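Local atomic coordinates of M32 carboxypeptidase (Chitinophagaceae bacterium, PDB entry 7A03), a protein that probably removes amino acids one at a time from the C-terminal end of peptides, as a metal-dependent carboxypeptidase of the M32 family. Residues 145-150 / 158-163; 153-158 / 372-377; 197-202 / 257-262; 204-209 / 327-332. One frame throughout, in Å; residues are numbered along the deposited sequence.

Overall arrangement
The four contacts form two clusters, with centres about 42 to 50 Å apart from one cluster to the other. Interactions 1 and 2, about 9 Å apart between centres, share helix 157-164 and touch where T147 and L160 meet I373. Interaction 1 is buried and apolar, without a hydrogen bond between its helices; interaction 2, partly buried, adds a histidine-carboxylate bond at two helix ends. Interactions 3 and 4, also about 9 Å apart, join consecutive pieces of the connection leading to helix 208-222 with helix 258-277 and helix 326-329; F206 and F258 bring them together. Interaction 3 turns on one backbone hydrogen bond, whereas interaction 4, partly at the surface, rests on a glutamine chain against a phenylalanine face.

Interaction 1: 145-150 / 158-163; sequences KETTVL and NALLNE
This is a buried, apolar helix-helix contact in which the C-terminal end of helix 129-150 packs across the short helix 157-164 that follows it in the chain. The two axes run 9.1 Å apart at 77°, so the helices cross steeply and meet over a small patch. A159 sits at the crossing: its CB lies 3.9 Å from T147 CA and 4.0 Å from L150 CB, one helical turn on from T147. The absence of a longer side chain at A159 lets the backbones come close, with the CA atoms of T147 and A159 5.4 Å apart.

On one flank T147 turns its methyl group to L160, CG2 lying 3.8 Å from L160 CG as the two side chains cross obliquely. T147 OG1 takes the crowded position between backbone N and carbonyl carbon (chi1 75°) and bonds to R144 O within its own helix, which leaves CG2 for the apolar neighbour. L150 divides its branches: CD1 lies 3.9 Å from A159 O and also touches E163 CG and L160 CD2, while CD2 meets E163 OE2 at 3.9 Å, tip to tip. The E163 chain is bent at chi2 (-74°), and its other oxygen, OE1, forms a salt bridge with K97. E146 is held by Y101 and K143; the carboxylates of E146 and E163 are near but not in contact, and these partners probably moderate their repulsion. I373 of helix 358-374 packs against both T147 and L160. Two consecutive helices thus cross steeply, with an alanine at the crossing, within the largely helical M32 fold.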
loop_
_atom_site.group_PDB
_atom_site.type_symbol
_atom_site.label_atom_id
_atom_site.label_comp_id
_atom_site.label_asym_id
_atom_site.label_seq_id
_atom_site.Cartn_x
_atom_site.Cartn_y
_atom_site.Cartn_z
ATOM N N LYS A 145 -1.327 -25.536 3.217
ATOM C CA LYS A 145 -0.913 -26.361 2.076
ATOM C C LYS A 145 -0.066 -25.552 1.091
ATOM O O LYS A 145 0.973 -26.025 0.600
ATOM C CB LYS A 145 -2.138 -26.957 1.368
ATOM C CG LYS A 145 -2.635 -28.263 1.952
ATOM C CD LYS A 145 -1.758 -29.436 1.513
ATOM C CE LYS A 145 -2.234 -30.757 2.118
ATOM N NZ LYS A 145 -3.683 -31.010 1.887
ATOM N N GLU A 146 -0.483 -24.315 0.821
ATOM C CA GLU A 146 0.250 -23.461 -0.104
ATOM C C GLU A 146 1.657 -23.167 0.404
ATOM O O GLU A 146 2.602 -23.083 -0.390
ATOM C CB GLU A 146 -0.526 -22.163 -0.322
ATOM C CG GLU A 146 -0.002 -21.302 -1.466
ATOM C CD GLU A 146 -0.866 -20.101 -1.714
ATOM O OE1 GLU A 146 -1.711 -19.777 -0.853
ATOM O OE2 GLU A 146 -0.709 -19.480 -2.782
ATOM N N THR A 147 1.820 -22.975 1.716
ATOM C CA THR A 147 3.173 -22.778 2.231
ATOM C C THR A 147 4.049 -23.982 1.919
ATOM O O THR A 147 5.225 -23.832 1.552
ATOM C CB THR A 147 3.203 -22.476 3.736
ATOM O OG1 THR A 147 2.962 -23.673 4.500
ATOM C CG2 THR A 147 2.204 -21.401 4.115
ATOM N N THR A 148 3.494 -25.191 2.057
ATOM C CA THR A 148 4.319 -26.356 1.724
ATOM C C THR A 148 4.615 -26.445 0.224
ATOM O O THR A 148 5.695 -26.899 -0.168
ATOM C CB THR A 148 3.728 -27.658 2.273
ATOM O OG1 THR A 148 2.389 -27.827 1.798
ATOM C CG2 THR A 148 3.721 -27.636 3.795
ATOM N N VAL A 149 3.680 -26.007 -0.622
ATOM C CA VAL A 149 3.915 -26.010 -2.069
ATOM C C VAL A 149 4.977 -24.980 -2.466
ATOM O O VAL A 149 5.834 -25.246 -3.318
ATOM C CB VAL A 149 2.589 -25.805 -2.825
ATOM C CG1 VAL A 149 2.831 -25.332 -4.260
ATOM C CG2 VAL A 149 1.766 -27.079 -2.798
ATOM N N LEU A 150 4.934 -23.788 -1.866
ATOM C CA LEU A 150 5.874 -22.731 -2.230
ATOM C C LEU A 150 7.269 -22.993 -1.684
ATOM O O LEU A 150 8.260 -22.603 -2.313
ATOM C CB LEU A 150 5.369 -21.381 -1.720
ATOM C CG LEU A 150 4.144 -20.798 -2.421
ATOM C CD1 LEU A 150 3.509 -19.723 -1.552
ATOM C CD2 LEU A 150 4.574 -20.217 -3.746
ATOM N N ASN A 158 6.667 -17.521 6.211
ATOM C CA ASN A 158 7.627 -16.850 5.337
ATOM C C ASN A 158 7.287 -17.048 3.874
ATOM O O ASN A 158 7.611 -16.192 3.042
ATOM C CB ASN A 158 9.032 -17.384 5.584
ATOM C CG ASN A 158 9.608 -16.892 6.889
ATOM O OD1 ASN A 158 9.098 -15.930 7.472
ATOM N ND2 ASN A 158 10.670 -17.537 7.357
ATOM N N ALA A 159 6.664 -18.178 3.532
ATOM C CA ALA A 159 6.298 -18.402 2.136
ATOM C C ALA A 159 5.264 -17.385 1.680
ATOM O O ALA A 159 5.302 -16.914 0.533
ATOM C CB ALA A 159 5.783 -19.829 1.939
ATOM N N LEU A 160 4.344 -17.013 2.575
ATOM C CA LEU A 160 3.298 -16.071 2.205
ATOM C C LEU A 160 3.802 -14.632 2.294
ATOM O O LEU A 160 3.534 -13.825 1.394
ATOM C CB LEU A 160 2.064 -16.302 3.081
ATOM C CG LEU A 160 1.566 -17.761 3.091
ATOM C CD1 LEU A 160 0.288 -17.888 3.904
ATOM C CD2 LEU A 160 1.316 -18.224 1.673
ATOM N N LEU A 161 4.551 -14.303 3.354
ATOM C CA LEU A 161 5.195 -12.993 3.439
ATOM C C LEU A 161 5.981 -12.691 2.168
ATOM O O LEU A 161 5.825 -11.621 1.559
ATOM C CB LEU A 161 6.098 -12.913 4.683
ATOM C CG LEU A 161 5.430 -12.905 6.060
ATOM C CD1 LEU A 161 6.449 -13.148 7.142
ATOM C CD2 LEU A 161 4.687 -11.591 6.304
ATOM N N ASN A 162 6.790 -13.660 1.722
ATOM C CA ASN A 162 7.613 -13.483 0.529
ATOM C C ASN A 162 6.776 -13.219 -0.717
ATOM O O ASN A 162 7.225 -12.501 -1.617
ATOM C CB ASN A 162 8.507 -14.705 0.330
ATOM C CG ASN A 162 9.479 -14.532 -0.813
ATOM O OD1 ASN A 162 10.439 -13.777 -0.709
ATOM N ND2 ASN A 162 9.246 -15.251 -1.907
ATOM N N GLU A 163 5.566 -13.782 -0.781
ATOM C CA GLU A 163 4.675 -13.533 -1.910
ATOM C C GLU A 163 4.383 -12.055 -2.067
ATOM O O GLU A 163 4.370 -11.531 -3.188
ATOM C CB GLU A 163 3.363 -14.277 -1.689
ATOM C CG GLU A 163 3.481 -15.740 -1.948
ATOM C CD GLU A 163 3.571 -16.017 -3.419
ATOM O OE1 GLU A 163 2.523 -15.931 -4.090
ATOM O OE2 GLU A 163 4.687 -16.290 -3.908
#

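Interaction 2: 153-158 / 372-377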
loop_
_atom_site.group_PDB
_atom_site.type_symbol
_atom_site.label_atom_id
_atom_site.label_comp_id
_atom_site.label_asym_id
_atom_site.label_seq_id
_atom_site.Cartn_x
_atom_site.Cartn_y
_atom_site.Cartn_z
ATOM N N GLU A 153 11.946 -21.432 4.555
ATOM C CA GLU A 153 12.832 -21.786 5.639
ATOM C C GLU A 153 12.315 -21.214 6.953
ATOM O O GLU A 153 11.723 -20.129 6.990
ATOM C CB GLU A 153 14.251 -21.296 5.367
ATOM C CG GLU A 153 14.746 -21.697 3.993
ATOM C CD GLU A 153 16.229 -21.498 3.831
ATOM O OE1 GLU A 153 16.993 -21.981 4.694
ATOM O OE2 GLU A 153 16.630 -20.858 2.837
ATOM N N ASP A 154 12.525 -21.987 8.022
ATOM C CA ASP A 154 12.302 -21.584 9.410
ATOM C C ASP A 154 10.834 -21.514 9.827
ATOM O O ASP A 154 10.450 -22.103 10.843
ATOM C CB ASP A 154 13.051 -20.287 9.747
ATOM C CG ASP A 154 14.538 -20.378 9.439
ATOM O OD1 ASP A 154 15.192 -21.333 9.919
ATOM O OD2 ASP A 154 15.048 -19.505 8.704
ATOM N N HIS A 155 10.006 -20.798 9.059
ATOM C CA HIS A 155 8.607 -20.598 9.418
ATOM C C HIS A 155 7.756 -20.639 8.153
ATOM O O HIS A 155 8.074 -19.940 7.175
ATOM C CB HIS A 155 8.423 -19.256 10.141
ATOM C CG HIS A 155 7.131 -19.148 10.888
ATOM N ND1 HIS A 155 5.906 -19.122 10.258
ATOM C CD2 HIS A 155 6.872 -19.062 12.215
ATOM C CE1 HIS A 155 4.948 -19.026 11.161
ATOM N NE2 HIS A 155 5.506 -18.985 12.356
ATOM N N PRO A 156 6.682 -21.436 8.137
ATOM C CA PRO A 156 5.848 -21.522 6.921
ATOM C C PRO A 156 5.276 -20.196 6.471
ATOM O O PRO A 156 5.137 -19.970 5.260
ATOM C CB PRO A 156 4.720 -22.484 7.324
ATOM C CG PRO A 156 4.790 -22.577 8.838
ATOM C CD PRO A 156 6.217 -22.337 9.207
ATOM N N TYR A 157 4.931 -19.317 7.414
ATOM C CA TYR A 157 4.406 -18.002 7.062
ATOM C C TYR A 157 5.365 -17.219 6.162
ATOM O O TYR A 157 4.911 -16.376 5.383
ATOM C CB TYR A 157 4.085 -17.257 8.364
ATOM C CG TYR A 157 3.368 -15.936 8.239
ATOM C CD1 TYR A 157 2.274 -15.774 7.398
ATOM C CD2 TYR A 157 3.780 -14.851 8.993
ATOM C CE1 TYR A 157 1.621 -14.556 7.317
ATOM C CE2 TYR A 157 3.142 -13.637 8.904
ATOM C CZ TYR A 157 2.070 -13.493 8.068
ATOM O OH TYR A 157 1.440 -12.279 8.002
ATOM N N ASN A 158 6.667 -17.521 6.211
ATOM C CA ASN A 158 7.627 -16.850 5.337
ATOM C C ASN A 158 7.287 -17.048 3.874
ATOM O O ASN A 158 7.611 -16.192 3.042
ATOM C CB ASN A 158 9.032 -17.384 5.584
ATOM C CG ASN A 158 9.608 -16.892 6.889
ATOM O OD1 ASN A 158 9.098 -15.930 7.472
ATOM N ND2 ASN A 158 10.670 -17.537 7.357
ATOM N N LEU A 372 -1.976 -18.327 12.729
ATOM C CA LEU A 372 -2.907 -19.121 11.932
ATOM C C LEU A 372 -2.147 -20.040 10.993
ATOM O O LEU A 372 -2.531 -21.202 10.795
ATOM C CB LEU A 372 -3.843 -18.209 11.141
ATOM C CG LEU A 372 -4.912 -17.452 11.939
ATOM C CD1 LEU A 372 -5.644 -16.476 11.032
ATOM C CD2 LEU A 372 -5.902 -18.404 12.605
ATOM N N ILE A 373 -1.038 -19.548 10.443
ATOM C CA ILE A 373 -0.316 -20.298 9.426
ATOM C C ILE A 373 0.629 -21.326 10.042
ATOM O O ILE A 373 0.879 -22.377 9.439
ATOM C CB ILE A 373 0.381 -19.328 8.456
ATOM C CG1 ILE A 373 -0.667 -18.442 7.776
ATOM C CG2 ILE A 373 1.181 -20.086 7.412
ATOM C CD1 ILE A 373 -1.727 -19.226 7.000
ATOM N N ASP A 374 1.168 -21.064 11.234
ATOM C CA ASP A 374 2.000 -22.075 11.879
ATOM C C ASP A 374 1.196 -23.099 12.669
ATOM O O ASP A 374 1.753 -24.131 13.063
ATOM C CB ASP A 374 3.157 -21.459 12.686
ATOM C CG ASP A 374 2.710 -20.759 13.970
ATOM O OD1 ASP A 374 1.583 -20.987 14.459
ATOM O OD2 ASP A 374 3.518 -19.969 14.506
ATOM N N GLY A 375 -0.092 -22.853 12.887
ATOM C CA GLY A 375 -0.940 -23.762 13.620
ATOM C C GLY A 375 -1.090 -23.457 15.093
ATOM O O GLY A 375 -1.831 -24.169 15.782
ATOM N N SER A 376 -0.420 -22.422 15.601
ATOM C CA SER A 376 -0.469 -22.136 17.029
ATOM C C SER A 376 -1.717 -21.363 17.429
ATOM O O SER A 376 -2.082 -21.368 18.607
ATOM C CB SER A 376 0.787 -21.381 17.468
ATOM O OG SER A 376 0.789 -20.060 16.955
ATOM N N ILE A 377 -2.378 -20.709 16.482
ATOM C CA ILE A 377 -3.637 -20.018 16.712
ATOM C C ILE A 377 -4.684 -20.660 15.814
ATOM O O ILE A 377 -4.432 -20.893 14.626
ATOM C CB ILE A 377 -3.515 -18.506 16.422
ATOM C CG1 ILE A 377 -2.517 -17.841 17.370
ATOM C CG2 ILE A 377 -4.877 -17.809 16.513
ATOM C CD1 ILE A 377 -2.292 -16.356 17.062
#
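A capped helix start meets a helix end here: the turn leading into helix 157-164 packs against the last residues of helix 358-374. H155 uses both ring nitrogens. Its ND1 accepts from Y157 N at 3.0 Å, with the donor in the ring plane, and so caps the beginning of the helix. The second nitrogen, NE2, gives its hydrogen to D374 OD2 at 3.1 Å. This second bond is bent, with an N-H...O angle of 142°; it uses the anti lone pair of OD2, and the ring and carboxylate planes stand 41° apart. The ring also packs on the aspartate methylene, D374 CB lying 3.4 Å from both CE1 and NE2 of H155. Donation from NE2 with ND1 as acceptor fits a neutral imidazole, and the carboxylate would probably polarise it.

D374 holds its CG in the crowded position between backbone N and carbonyl carbon (chi1 72°). Its OD1 is gripped twice by S376, by the backbone N at 2.7 Å in an Asx turn and by OG on the syn lone pair. The turn passes through G375, whose positive phi takes the chain out of the helix.

Beside the polar pair, P156 CB meets I373 CG2 at 4.3 Å, and I373 CG2 also packs on the backbone of Y157, 3.8 Å from Y157 N. The I373 CG1 branch meets Y157 CD1 at 4.0 Å, the two side chains crossing at about a right angle. Y157 OH is hydrogen-bonded to E369 OE1, and T147 packs on P156. The whole joins a histidine-capped helix N-terminus to an Asx turn through a His-carboxylate hydrogen bond.

Interaction 3: 197-202 / 257-262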
loop_
_atom_site.group_PDB
_atom_site.type_symbol
_atom_site.label_atom_id
_atom_site.label_comp_id
_atom_site.label_asym_id
_atom_site.label_seq_id
_atom_site.Cartn_x
_atom_site.Cartn_y
_atom_site.Cartn_z
ATOM N N ALA A 197 -6.438 19.013 22.052
ATOM C CA ALA A 197 -6.282 20.098 21.094
ATOM C C ALA A 197 -7.613 20.392 20.415
ATOM O O ALA A 197 -8.431 19.490 20.221
ATOM C CB ALA A 197 -5.247 19.727 20.030
ATOM N N ARG A 198 -7.803 21.690 20.157
ATOM C CA ARG A 198 -8.795 22.198 19.229
ATOM C C ARG A 198 -8.613 21.534 17.876
ATOM O O ARG A 198 -7.491 21.294 17.417
ATOM C CB ARG A 198 -8.617 23.712 19.084
ATOM C CG ARG A 198 -9.817 24.451 18.498
ATOM C CD ARG A 198 -9.436 25.875 18.106
ATOM N NE ARG A 198 -10.437 26.508 17.249
ATOM C CZ ARG A 198 -10.289 27.702 16.683
ATOM N NH1 ARG A 198 -9.178 28.395 16.880
ATOM N NH2 ARG A 198 -11.252 28.200 15.913
ATOM N N ARG A 199 -9.736 21.296 17.225
ATOM C CA ARG A 199 -9.864 20.326 16.137
ATOM C C ARG A 199 -11.250 20.279 15.494
ATOM O O ARG A 199 -11.383 19.806 14.362
ATOM C CB ARG A 199 -9.405 18.917 16.542
ATOM C CG ARG A 199 -8.943 18.098 15.351
ATOM C CD ARG A 199 -8.724 16.627 15.652
ATOM N NE ARG A 199 -8.452 15.899 14.415
ATOM C CZ ARG A 199 -8.612 14.589 14.259
ATOM N NH1 ARG A 199 -9.045 13.848 15.270
ATOM N NH2 ARG A 199 -8.338 14.021 13.091
ATOM N N ASP A 200 -12.291 20.767 16.176
ATOM C CA ASP A 200 -13.621 20.638 15.595
ATOM C C ASP A 200 -13.802 21.488 14.340
ATOM O O ASP A 200 -14.740 21.242 13.572
ATOM C CB ASP A 200 -14.723 20.855 16.632
ATOM C CG ASP A 200 -14.707 22.243 17.227
ATOM O OD1 ASP A 200 -13.815 23.047 16.875
ATOM O OD2 ASP A 200 -15.598 22.525 18.057
ATOM N N PHE A 201 -12.907 22.451 14.095
ATOM C CA PHE A 201 -12.948 23.188 12.837
ATOM C C PHE A 201 -12.765 22.282 11.628
ATOM O O PHE A 201 -13.190 22.645 10.523
ATOM C CB PHE A 201 -11.898 24.306 12.824
ATOM C CG PHE A 201 -10.511 23.857 13.222
ATOM C CD1 PHE A 201 -9.663 23.264 12.295
ATOM C CD2 PHE A 201 -10.048 24.059 14.513
ATOM C CE1 PHE A 201 -8.385 22.848 12.656
ATOM C CE2 PHE A 201 -8.769 23.663 14.873
ATOM C CZ PHE A 201 -7.939 23.063 13.943
ATOM N N LEU A 202 -12.162 21.105 11.804
ATOM C CA LEU A 202 -12.008 20.197 10.673
ATOM C C LEU A 202 -13.326 19.555 10.273
ATOM O O LEU A 202 -13.428 19.018 9.164
ATOM C CB LEU A 202 -10.981 19.106 10.978
ATOM C CG LEU A 202 -9.518 19.514 11.107
ATOM C CD1 LEU A 202 -8.695 18.272 11.412
ATOM C CD2 LEU A 202 -9.002 20.188 9.850
ATOM N N ASP A 257 -15.785 17.002 6.595
ATOM C CA ASP A 257 -14.574 16.459 7.197
ATOM C C ASP A 257 -13.415 16.795 6.269
ATOM O O ASP A 257 -13.144 16.070 5.306
ATOM C CB ASP A 257 -14.690 14.962 7.425
ATOM C CG ASP A 257 -13.538 14.413 8.226
ATOM O OD1 ASP A 257 -12.562 15.165 8.456
ATOM O OD2 ASP A 257 -13.615 13.233 8.638
ATOM N N PHE A 258 -12.724 17.885 6.583
ATOM C CA PHE A 258 -11.605 18.314 5.770
ATOM C C PHE A 258 -10.431 17.336 5.818
ATOM O O PHE A 258 -9.577 17.372 4.925
ATOM C CB PHE A 258 -11.154 19.715 6.211
ATOM C CG PHE A 258 -10.144 20.331 5.298
ATOM C CD1 PHE A 258 -10.512 20.782 4.035
ATOM C CD2 PHE A 258 -8.818 20.451 5.682
ATOM C CE1 PHE A 258 -9.567 21.348 3.184
ATOM C CE2 PHE A 258 -7.875 21.021 4.835
ATOM C CZ PHE A 258 -8.252 21.469 3.588
ATOM N N SER A 259 -10.370 16.460 6.827
ATOM C CA SER A 259 -9.254 15.516 6.949
ATOM C C SER A 259 -9.206 14.509 5.807
ATOM O O SER A 259 -8.164 13.890 5.567
ATOM C CB SER A 259 -9.370 14.739 8.263
ATOM O OG SER A 259 -9.399 15.611 9.376
ATOM N N ASN A 260 -10.304 14.335 5.090
ATOM C CA ASN A 260 -10.424 13.209 4.168
ATOM C C ASN A 260 -9.696 13.484 2.856
ATOM O O ASN A 260 -8.625 12.922 2.586
ATOM C CB ASN A 260 -11.906 12.898 3.948
ATOM C CG ASN A 260 -12.139 11.547 3.313
ATOM O OD1 ASN A 260 -11.428 11.143 2.394
ATOM N ND2 ASN A 260 -13.164 10.846 3.789
ATOM N N MET A 261 -10.273 14.359 2.036
ATOM C CA MET A 261 -9.860 14.443 0.643
ATOM C C MET A 261 -8.413 14.875 0.490
ATOM O O MET A 261 -7.683 14.302 -0.325
ATOM C CB MET A 261 -10.775 15.383 -0.135
ATOM C CG MET A 261 -10.518 15.365 -1.629
ATOM S SD MET A 261 -10.488 17.011 -2.403
ATOM C CE MET A 261 -9.043 17.734 -1.609
ATOM N N THR A 262 -7.994 15.918 1.222
ATOM C CA THR A 262 -6.697 16.525 0.947
ATOM C C THR A 262 -5.580 15.496 1.101
ATOM O O THR A 262 -4.709 15.353 0.222
ATOM C CB THR A 262 -6.491 17.743 1.857
ATOM O OG1 THR A 262 -7.256 18.841 1.329
ATOM C CG2 THR A 262 -5.025 18.146 1.928
#
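From the 3-10 segment that begins at D200, the carbonyl of L202 points to the start of helix 258-277. F258 N donates to L202 O at 2.9 Å, a straight bond of 166° that arrives nearly along the C=O axis. The same oxygen receives a CA-H...O contact from D257 CA at 3.4 Å, so L202 O is met by two successive residues.

D257 is the N-cap: its CG lies anti to the backbone N (chi1 -172°), and OD1 accepts from S259 N at 3.0 Å from above the carboxylate plane. An alanine here would lose this capping bond and would probably loosen the first turn that offers F258 N to L202 O. The side chain of L202 parts its two methyl groups. CD1 touches S259 OG at 3.4 Å, whereas CD2 meets the ring edge of F258 at CD2, 4.2 Å away. Extended from CG to NE, R199 brings NH2 to 4.2 Å from S259 OG. Beyond the pair, F337 and A340 of helix 334-341 pack on L202. The arrangement is that of an Asp-capped helix N-terminus hydrogen-bonded to a carbonyl of a 3-10 segment, on the helix carrying an HExxH sequence, consistent with the metal-binding motif of M32 peptidases, though no metal is bound to it here.

Interaction 4: 204-209 / 327-332; sequences LHFDRD and EQLGNV
The F206 ring takes the aliphatic part of Q328 on one face and L329 at its edge. Q328 CG lies 4.0 Å from the ring centroid and 13° off the normal, a CH-pi contact; CB sits toward the rim, 3.5 Å from F206 CZ. The two side chains slide past each other in opposite directions, and the amide plane is turned 58° from the ring. At the edge, L329 CD1 approaches F206 CE2 at 4.2 Å. Elsewhere the ring meets that of F258 and packs edge-to-face with F325.

A bend at chi2 (74°) brings the Q328 amide alongside H205 O. Its NE2 comes 3.1 Å from H205 O, but the angle is too poor for a hydrogen bond. L204 packs along the Q328 chain, its CB 3.9 Å from Q328 CG and its CD1 3.8 Å from Q328 O. An alanine in place of F206 would remove the face on which Q328 lies and is likely to loosen the packing of L329, F258 and F325 around it. D207, the N-cap of helix 208-222, bonds to K210 N. The contact thus seats the extended lead-in to an Asp-capped helix against helix 326-329 and the residue that opens the type I beta turn 329-332, through a CH-pi contact of a glutamine chain with a phenylalanine face.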
loop_
_atom_site.group_PDB
_atom_site.type_symbol
_atom_site.label_atom_id
_atom_site.label_comp_id
_atom_site.label_asym_id
_atom_site.label_seq_id
_atom_site.Cartn_x
_atom_site.Cartn_y
_atom_site.Cartn_z
ATOM N N LEU A 204 -16.257 21.333 10.247
ATOM C CA LEU A 204 -17.146 22.354 9.698
ATOM C C LEU A 204 -17.455 22.010 8.235
ATOM O O LEU A 204 -17.087 20.949 7.717
ATOM C CB LEU A 204 -16.524 23.740 9.856
ATOM C CG LEU A 204 -16.325 24.251 11.281
ATOM C CD1 LEU A 204 -15.475 25.526 11.329
ATOM C CD2 LEU A 204 -17.688 24.473 11.924
ATOM N N HIS A 205 -18.134 22.914 7.540
ATOM C CA HIS A 205 -18.538 22.673 6.157
ATOM C C HIS A 205 -17.473 23.210 5.212
ATOM O O HIS A 205 -17.190 24.413 5.209
ATOM C CB HIS A 205 -19.881 23.339 5.843
ATOM C CG HIS A 205 -20.277 23.229 4.399
ATOM N ND1 HIS A 205 -20.939 22.133 3.891
ATOM C CD2 HIS A 205 -20.094 24.075 3.356
ATOM C CE1 HIS A 205 -21.150 22.308 2.597
ATOM N NE2 HIS A 205 -20.650 23.480 2.249
ATOM N N PHE A 206 -16.916 22.329 4.381
ATOM C CA PHE A 206 -15.868 22.689 3.430
ATOM C C PHE A 206 -16.386 22.441 2.017
ATOM O O PHE A 206 -16.517 21.287 1.594
ATOM C CB PHE A 206 -14.583 21.902 3.710
ATOM C CG PHE A 206 -13.865 22.342 4.958
ATOM C CD1 PHE A 206 -14.262 21.873 6.199
ATOM C CD2 PHE A 206 -12.796 23.230 4.888
ATOM C CE1 PHE A 206 -13.605 22.280 7.359
ATOM C CE2 PHE A 206 -12.114 23.634 6.042
ATOM C CZ PHE A 206 -12.529 23.159 7.278
ATOM N N ASP A 207 -16.665 23.534 1.299
ATOM C CA ASP A 207 -17.275 23.474 -0.031
ATOM C C ASP A 207 -16.638 22.419 -0.927
ATOM O O ASP A 207 -15.416 22.378 -1.100
ATOM C CB ASP A 207 -17.185 24.853 -0.697
ATOM C CG ASP A 207 -17.795 24.873 -2.091
ATOM O OD1 ASP A 207 -19.035 24.923 -2.183
ATOM O OD2 ASP A 207 -17.039 24.852 -3.094
ATOM N N ARG A 208 -17.494 21.596 -1.538
ATOM C CA ARG A 208 -17.018 20.454 -2.313
ATOM C C ARG A 208 -16.196 20.890 -3.519
ATOM O O ARG A 208 -15.154 20.290 -3.816
ATOM C CB ARG A 208 -18.213 19.608 -2.764
ATOM C CG ARG A 208 -17.855 18.489 -3.717
ATOM C CD ARG A 208 -19.081 17.687 -4.101
ATOM N NE ARG A 208 -18.707 16.401 -4.682
ATOM C CZ ARG A 208 -18.559 15.281 -3.981
ATOM N NH1 ARG A 208 -18.756 15.288 -2.669
ATOM N NH2 ARG A 208 -18.215 14.154 -4.591
ATOM N N ASP A 209 -16.654 21.913 -4.243
ATOM C CA ASP A 209 -15.930 22.339 -5.438
ATOM C C ASP A 209 -14.581 22.947 -5.073
ATOM O O ASP A 209 -13.585 22.736 -5.782
ATOM C CB ASP A 209 -16.789 23.306 -6.263
ATOM C CG ASP A 209 -17.889 22.592 -7.038
ATOM O OD1 ASP A 209 -17.934 21.338 -7.014
ATOM O OD2 ASP A 209 -18.711 23.284 -7.676
ATOM N N GLU A 327 -14.041 31.192 6.328
ATOM C CA GLU A 327 -15.061 31.058 7.363
ATOM C C GLU A 327 -14.803 29.865 8.273
ATOM O O GLU A 327 -15.299 29.833 9.401
ATOM C CB GLU A 327 -16.460 30.974 6.750
ATOM C CG GLU A 327 -17.564 31.115 7.785
ATOM C CD GLU A 327 -18.923 31.395 7.182
ATOM O OE1 GLU A 327 -19.025 32.318 6.342
ATOM O OE2 GLU A 327 -19.890 30.698 7.563
ATOM N N GLN A 328 -14.021 28.892 7.815
ATOM C CA GLN A 328 -13.716 27.720 8.621
ATOM C C GLN A 328 -12.367 27.822 9.313
ATOM O O GLN A 328 -12.210 27.310 10.425
ATOM C CB GLN A 328 -13.724 26.468 7.730
ATOM C CG GLN A 328 -15.100 26.118 7.144
ATOM C CD GLN A 328 -15.525 27.060 6.025
ATOM O OE1 GLN A 328 -14.706 27.479 5.188
ATOM N NE2 GLN A 328 -16.808 27.423 6.021
ATOM N N LEU A 329 -11.398 28.481 8.690
ATOM C CA LEU A 329 -10.026 28.468 9.169
ATOM C C LEU A 329 -9.485 29.850 9.492
ATOM O O LEU A 329 -8.351 29.957 9.973
ATOM C CB LEU A 329 -9.112 27.789 8.143
ATOM C CG LEU A 329 -9.491 26.351 7.820
ATOM C CD1 LEU A 329 -8.618 25.809 6.696
ATOM C CD2 LEU A 329 -9.363 25.498 9.066
ATOM N N GLY A 330 -10.263 30.915 9.263
ATOM C CA GLY A 330 -9.725 32.258 9.408
ATOM C C GLY A 330 -9.373 32.642 10.827
ATOM O O GLY A 330 -8.542 33.536 11.032
ATOM N N ASN A 331 -9.979 31.984 11.816
ATOM C CA ASN A 331 -9.644 32.187 13.219
ATOM C C ASN A 331 -8.905 30.989 13.820
ATOM O O ASN A 331 -8.947 30.798 15.037
ATOM C CB ASN A 331 -10.904 32.527 14.023
ATOM C CG ASN A 331 -11.877 31.365 14.108
ATOM O OD1 ASN A 331 -11.860 30.462 13.268
ATOM N ND2 ASN A 331 -12.740 31.385 15.119
ATOM N N VAL A 332 -8.233 30.184 12.987
ATOM C CA VAL A 332 -7.469 29.008 13.411
ATOM C C VAL A 332 -6.003 29.237 13.053
ATOM O O VAL A 332 -5.690 29.556 11.901
ATOM C CB VAL A 332 -7.994 27.727 12.731
ATOM C CG1 VAL A 332 -7.196 26.503 13.198
ATOM C CG2 VAL A 332 -9.482 27.535 13.003
#